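Local coordinates for protein endo-pectate lyase (Erwinia chrysanthemi, PDB 3B4N) that cleaves pectate by calcium-dependent beta-elimination and probably also acts on highly methylated pectins, working from within the chain, at residues K224-N229 / S233-K238; D278-V283 / A291-L296. All blocks are in the same frame, centred on the assembly; numbering follows the deposited sequence.

Contact 1 (K224-N229 / S233-K238); sequences KVLQHN and STTVVK
H228 reaches across from its strand to S233 and T235, and its ring meets the hydroxyls of both. From CB the side chain leaves with CG anti to the backbone N (chi1 -168°), which carries the imidazole over to strand 233-238. CG lies 3.7 Å from T235 OG1. Next round the ring, ND1 lies 3.0 Å from the same OG1 and accepts a hydrogen bond from W251 NE1; T235 OG1 has its own bond with N199 ND2. CE1 comes up to the backbone, 3.3 Å from S233 O, with T234 CA beyond it at the ring's edge. At the far end NE2 and S233 OG share a nearly straight hydrogen bond of 2.8 Å (167°), and S230 OG holds that serine oxygen as well. Further along, toward the corner that the chain turns at V225 and L226, the contact is apolar: L226 CD1 packs on V237 CG2 at 3.6 Å and on T235 CG2 at 3.9 Å. The two strands follow each other in one coil of the right-handed parallel beta-helix and face across its interior. Bonds at both ring nitrogens of H228 should hold the imidazole's rotation and satisfy its polar atoms in the buried interior.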
loop_
_atom_site.group_PDB
_atom_site.type_symbol
_atom_site.label_atom_id
_atom_site.label_comp_id
_atom_site.label_asym_id
_atom_site.label_seq_id
_atom_site.Cartn_x
_atom_site.Cartn_y
_atom_site.Cartn_z
ATOM N N LYS A 224 3.178 10.573 5.627
ATOM C CA LYS A 224 2.346 9.380 5.699
ATOM C C LYS A 224 1.953 8.773 4.361
ATOM O O LYS A 224 1.869 9.455 3.342
ATOM C CB LYS A 224 1.080 9.663 6.524
ATOM C CG LYS A 224 -0.030 10.412 5.800
ATOM C CD LYS A 224 0.379 11.816 5.375
ATOM C CE LYS A 224 -0.834 12.583 4.855
ATOM N NZ LYS A 224 -0.454 13.852 4.167
ATOM N N VAL A 225 1.725 7.465 4.385
ATOM C CA VAL A 225 1.282 6.731 3.209
ATOM C C VAL A 225 -0.248 6.756 3.222
ATOM O O VAL A 225 -0.883 7.168 2.238
ATOM C CB VAL A 225 1.778 5.271 3.251
ATOM C CG1 VAL A 225 1.204 4.485 2.089
ATOM C CG2 VAL A 225 3.307 5.256 3.177
ATOM N N LEU A 226 -0.825 6.345 4.347
ATOM C CA LEU A 226 -2.275 6.306 4.505
ATOM C C LEU A 226 -2.753 7.355 5.510
ATOM O O LEU A 226 -2.334 7.365 6.675
ATOM C CB LEU A 226 -2.711 4.897 4.953
ATOM C CG LEU A 226 -2.193 3.745 4.076
ATOM C CD1 LEU A 226 -2.532 2.393 4.713
ATOM C CD2 LEU A 226 -2.788 3.843 2.685
ATOM N N GLN A 227 -3.615 8.255 5.039
ATOM C CA GLN A 227 -4.184 9.308 5.878
ATOM C C GLN A 227 -5.600 8.867 6.241
ATOM O O GLN A 227 -6.326 8.356 5.393
ATOM C CB GLN A 227 -4.216 10.628 5.103
ATOM C CG GLN A 227 -4.842 11.805 5.849
ATOM C CD GLN A 227 -4.079 12.197 7.101
ATOM O OE1 GLN A 227 -2.883 11.931 7.233
ATOM N NE2 GLN A 227 -4.771 12.854 8.025
ATOM N N HIS A 228 -5.992 9.064 7.488
ATOM C CA HIS A 228 -7.305 8.609 7.942
ATOM C C HIS A 228 -8.005 9.749 8.675
ATOM O O HIS A 228 -7.580 10.156 9.769
ATOM C CB HIS A 228 -7.069 7.383 8.837
ATOM C CG HIS A 228 -8.297 6.602 9.175
ATOM N ND1 HIS A 228 -8.237 5.261 9.496
ATOM C CD2 HIS A 228 -9.590 6.972 9.342
ATOM C CE1 HIS A 228 -9.441 4.843 9.850
ATOM N NE2 HIS A 228 -10.279 5.862 9.765
ATOM N N ASN A 229 -9.069 10.256 8.051
ATOM C CA ASN A 229 -9.834 11.397 8.566
ATOM C C ASN A 229 -11.220 11.094 9.114
ATOM O O ASN A 229 -11.684 11.770 10.033
ATOM C CB ASN A 229 -10.018 12.445 7.464
ATOM C CG ASN A 229 -8.710 12.924 6.874
ATOM O OD1 ASN A 229 -8.613 13.144 5.665
ATOM N ND2 ASN A 229 -7.705 13.104 7.715
ATOM N N SER A 233 -14.365 4.418 11.789
ATOM C CA SER A 233 -13.934 3.824 10.535
ATOM C C SER A 233 -12.610 3.093 10.654
ATOM O O SER A 233 -11.828 3.340 11.573
ATOM C CB SER A 233 -13.813 4.925 9.491
ATOM O OG SER A 233 -13.021 5.978 10.002
ATOM N N THR A 234 -12.341 2.243 9.672
ATOM C CA THR A 234 -11.156 1.403 9.689
ATOM C C THR A 234 -10.367 1.398 8.396
ATOM O O THR A 234 -10.950 1.415 7.313
ATOM C CB THR A 234 -11.575 -0.067 9.934
ATOM O OG1 THR A 234 -12.466 -0.119 11.057
ATOM C CG2 THR A 234 -10.364 -0.961 10.197
ATOM N N THR A 235 -9.041 1.382 8.522
ATOM C CA THR A 235 -8.157 1.240 7.373
ATOM C C THR A 235 -7.540 -0.148 7.566
ATOM O O THR A 235 -7.003 -0.455 8.635
ATOM C CB THR A 235 -7.056 2.307 7.333
ATOM O OG1 THR A 235 -7.662 3.590 7.118
ATOM C CG2 THR A 235 -6.079 2.024 6.185
ATOM N N VAL A 236 -7.658 -0.986 6.537
ATOM C CA VAL A 236 -7.159 -2.360 6.566
ATOM C C VAL A 236 -6.015 -2.506 5.566
ATOM O O VAL A 236 -6.115 -2.022 4.442
ATOM C CB VAL A 236 -8.295 -3.344 6.194
ATOM C CG1 VAL A 236 -7.800 -4.793 6.258
ATOM C CG2 VAL A 236 -9.480 -3.143 7.129
ATOM N N VAL A 237 -4.935 -3.164 5.985
ATOM C CA VAL A 237 -3.774 -3.376 5.123
ATOM C C VAL A 237 -3.429 -4.858 5.101
ATOM O O VAL A 237 -3.070 -5.437 6.132
ATOM C CB VAL A 237 -2.548 -2.583 5.629
ATOM C CG1 VAL A 237 -1.345 -2.833 4.704
ATOM C CG2 VAL A 237 -2.878 -1.089 5.695
ATOM N N LYS A 238 -3.542 -5.468 3.925
ATOM C CA LYS A 238 -3.254 -6.888 3.766
ATOM C C LYS A 238 -2.668 -7.186 2.393
ATOM O O LYS A 238 -2.369 -6.273 1.630
ATOM C CB LYS A 238 -4.525 -7.713 4.003
ATOM C CG LYS A 238 -5.685 -7.426 3.066
ATOM C CD LYS A 238 -6.911 -8.174 3.569
ATOM C CE LYS A 238 -8.151 -7.881 2.773
ATOM N NZ LYS A 238 -9.236 -8.815 3.225
#

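Contact 2 (D278-V283 / A291-L296); sequences DSIAGV and ATISGL
I280 and L296 reach toward each other tip to tip, and every side-chain meeting in this wholly buried contact is apolar. Among the branched aliphatic groups, L296 CD2 does the touching: it sits 3.9 Å from I280 CG1 and 4.1 Å from I280 CG2, so one methyl lies against both branches of the isoleucine, with I280 CD1 at the limit of contact. CG anti to the backbone N (chi1 178°) carries the leucine's branch inward. I293 also approaches I280, its extended chain (chi2 171°) sending CD1 to within 4.3 Å of I280 CG2. In the right-handed parallel beta-helix of this lyase the two segments lie on different faces of one coil, their short strands 281-283 and 291-293 running roughly antiparallel at 150° with axes 8.9 Å apart, and the side chains between them pack in the interior of the helix. The alanines bring the smaller groups: A291 CB lies 3.7 Å from V283 CG1 and 4.3 Å from A281 CB, which in turn meets I293 CD1 at 4.2 Å. No hydrogen bond crosses between the segments. Backbone bonding runs instead to the neighbouring coils, as when I280 pairs with W251 and A281 with V308 and E310. Near the V283 end, the side chain of A291 touches C309 and that of V283 touches C334, the two cysteines of a disulfide.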
loop_
_atom_site.group_PDB
_atom_site.type_symbol
_atom_site.label_atom_id
_atom_site.label_comp_id
_atom_site.label_asym_id
_atom_site.label_seq_id
_atom_site.Cartn_x
_atom_site.Cartn_y
_atom_site.Cartn_z
ATOM N N ASP A 278 10.147 6.111 9.266
ATOM C CA ASP A 278 10.318 6.731 10.573
ATOM C C ASP A 278 9.532 6.046 11.684
ATOM O O ASP A 278 10.026 5.919 12.804
ATOM C CB ASP A 278 9.970 8.218 10.500
ATOM C CG ASP A 278 10.898 8.985 9.579
ATOM O OD1 ASP A 278 12.120 8.732 9.614
ATOM O OD2 ASP A 278 10.416 9.849 8.821
ATOM N N SER A 279 8.311 5.615 11.373
ATOM C CA SER A 279 7.447 4.910 12.316
ATOM C C SER A 279 6.346 4.256 11.502
ATOM O O SER A 279 6.174 4.571 10.327
ATOM C CB SER A 279 6.842 5.864 13.354
ATOM O OG SER A 279 6.057 6.864 12.743
ATOM N N ILE A 280 5.597 3.348 12.109
ATOM C CA ILE A 280 4.547 2.669 11.372
ATOM C C ILE A 280 3.162 3.302 11.529
ATOM O O ILE A 280 2.560 3.722 10.539
ATOM C CB ILE A 280 4.490 1.168 11.771
ATOM C CG1 ILE A 280 5.833 0.498 11.465
ATOM C CG2 ILE A 280 3.374 0.461 11.013
ATOM C CD1 ILE A 280 6.212 0.503 9.994
ATOM N N ALA A 281 2.683 3.408 12.765
ATOM C CA ALA A 281 1.350 3.934 13.027
ATOM C C ALA A 281 1.305 4.961 14.139
ATOM O O ALA A 281 2.052 4.869 15.108
ATOM C CB ALA A 281 0.425 2.785 13.381
ATOM N N GLY A 282 0.400 5.923 13.986
ATOM C CA GLY A 282 0.208 6.959 14.986
ATOM C C GLY A 282 -1.262 7.034 15.364
ATOM O O GLY A 282 -2.106 7.400 14.537
ATOM N N VAL A 283 -1.567 6.686 16.610
ATOM C CA VAL A 283 -2.939 6.700 17.113
ATOM C C VAL A 283 -3.159 7.838 18.096
ATOM O O VAL A 283 -2.254 8.201 18.849
ATOM C CB VAL A 283 -3.303 5.364 17.844
ATOM C CG1 VAL A 283 -3.294 4.206 16.859
ATOM C CG2 VAL A 283 -2.334 5.095 18.988
ATOM N N ALA A 291 -4.813 0.642 16.878
ATOM C CA ALA A 291 -4.071 0.054 15.764
ATOM C C ALA A 291 -3.821 -1.400 16.129
ATOM O O ALA A 291 -3.226 -1.686 17.158
ATOM C CB ALA A 291 -2.749 0.767 15.564
ATOM N N THR A 292 -4.291 -2.315 15.289
ATOM C CA THR A 292 -4.117 -3.749 15.510
ATOM C C THR A 292 -3.179 -4.202 14.399
ATOM O O THR A 292 -3.560 -4.213 13.232
ATOM C CB THR A 292 -5.481 -4.452 15.441
ATOM O OG1 THR A 292 -6.322 -3.929 16.483
ATOM C CG2 THR A 292 -5.333 -5.953 15.629
ATOM N N ILE A 293 -1.962 -4.586 14.781
ATOM C CA ILE A 293 -0.907 -4.938 13.830
ATOM C C ILE A 293 -0.217 -6.287 14.020
ATOM O O ILE A 293 0.187 -6.635 15.130
ATOM C CB ILE A 293 0.215 -3.863 13.890
ATOM C CG1 ILE A 293 -0.361 -2.488 13.576
ATOM C CG2 ILE A 293 1.349 -4.204 12.932
ATOM C CD1 ILE A 293 0.618 -1.356 13.829
ATOM N N SER A 294 -0.057 -7.016 12.917
ATOM C CA SER A 294 0.643 -8.298 12.889
ATOM C C SER A 294 1.007 -8.576 11.433
ATOM O O SER A 294 0.490 -7.920 10.521
ATOM C CB SER A 294 -0.230 -9.429 13.457
ATOM O OG SER A 294 -1.406 -9.642 12.695
ATOM N N GLY A 295 1.907 -9.530 11.218
ATOM C CA GLY A 295 2.322 -9.857 9.865
ATOM C C GLY A 295 3.139 -8.758 9.214
ATOM O O GLY A 295 3.197 -8.676 7.986
ATOM N N LEU A 296 3.777 -7.926 10.031
ATOM C CA LEU A 296 4.582 -6.817 9.529
ATOM C C LEU A 296 6.056 -7.183 9.453
ATOM O O LEU A 296 6.652 -7.594 10.445
ATOM C CB LEU A 296 4.401 -5.595 10.430
ATOM C CG LEU A 296 5.207 -4.339 10.091
ATOM C CD1 LEU A 296 4.805 -3.788 8.731
ATOM C CD2 LEU A 296 4.945 -3.298 11.167
#

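Overall arrangement
Both contacts lie in the core of the same beta-helix and bridge the same two faces of it, each within a single coil. One coil separates them: strand 246-253 runs between 224-228 and 276-284, and strand 264-268 between 233-238 and 290-298. W251 in that middle coil serves both, bonding the imidazole of contact 1 and packing against A281 and V283 of contact 2; L250 likewise touches L226 and I280. Their centres are 10 Å apart and they do not touch directly. Contact 1, nearer the metal-bearing coils, mixes histidine and hydroxyl groups with aliphatic ones, whereas contact 2, away from the annotated sites, is aliphatic throughout.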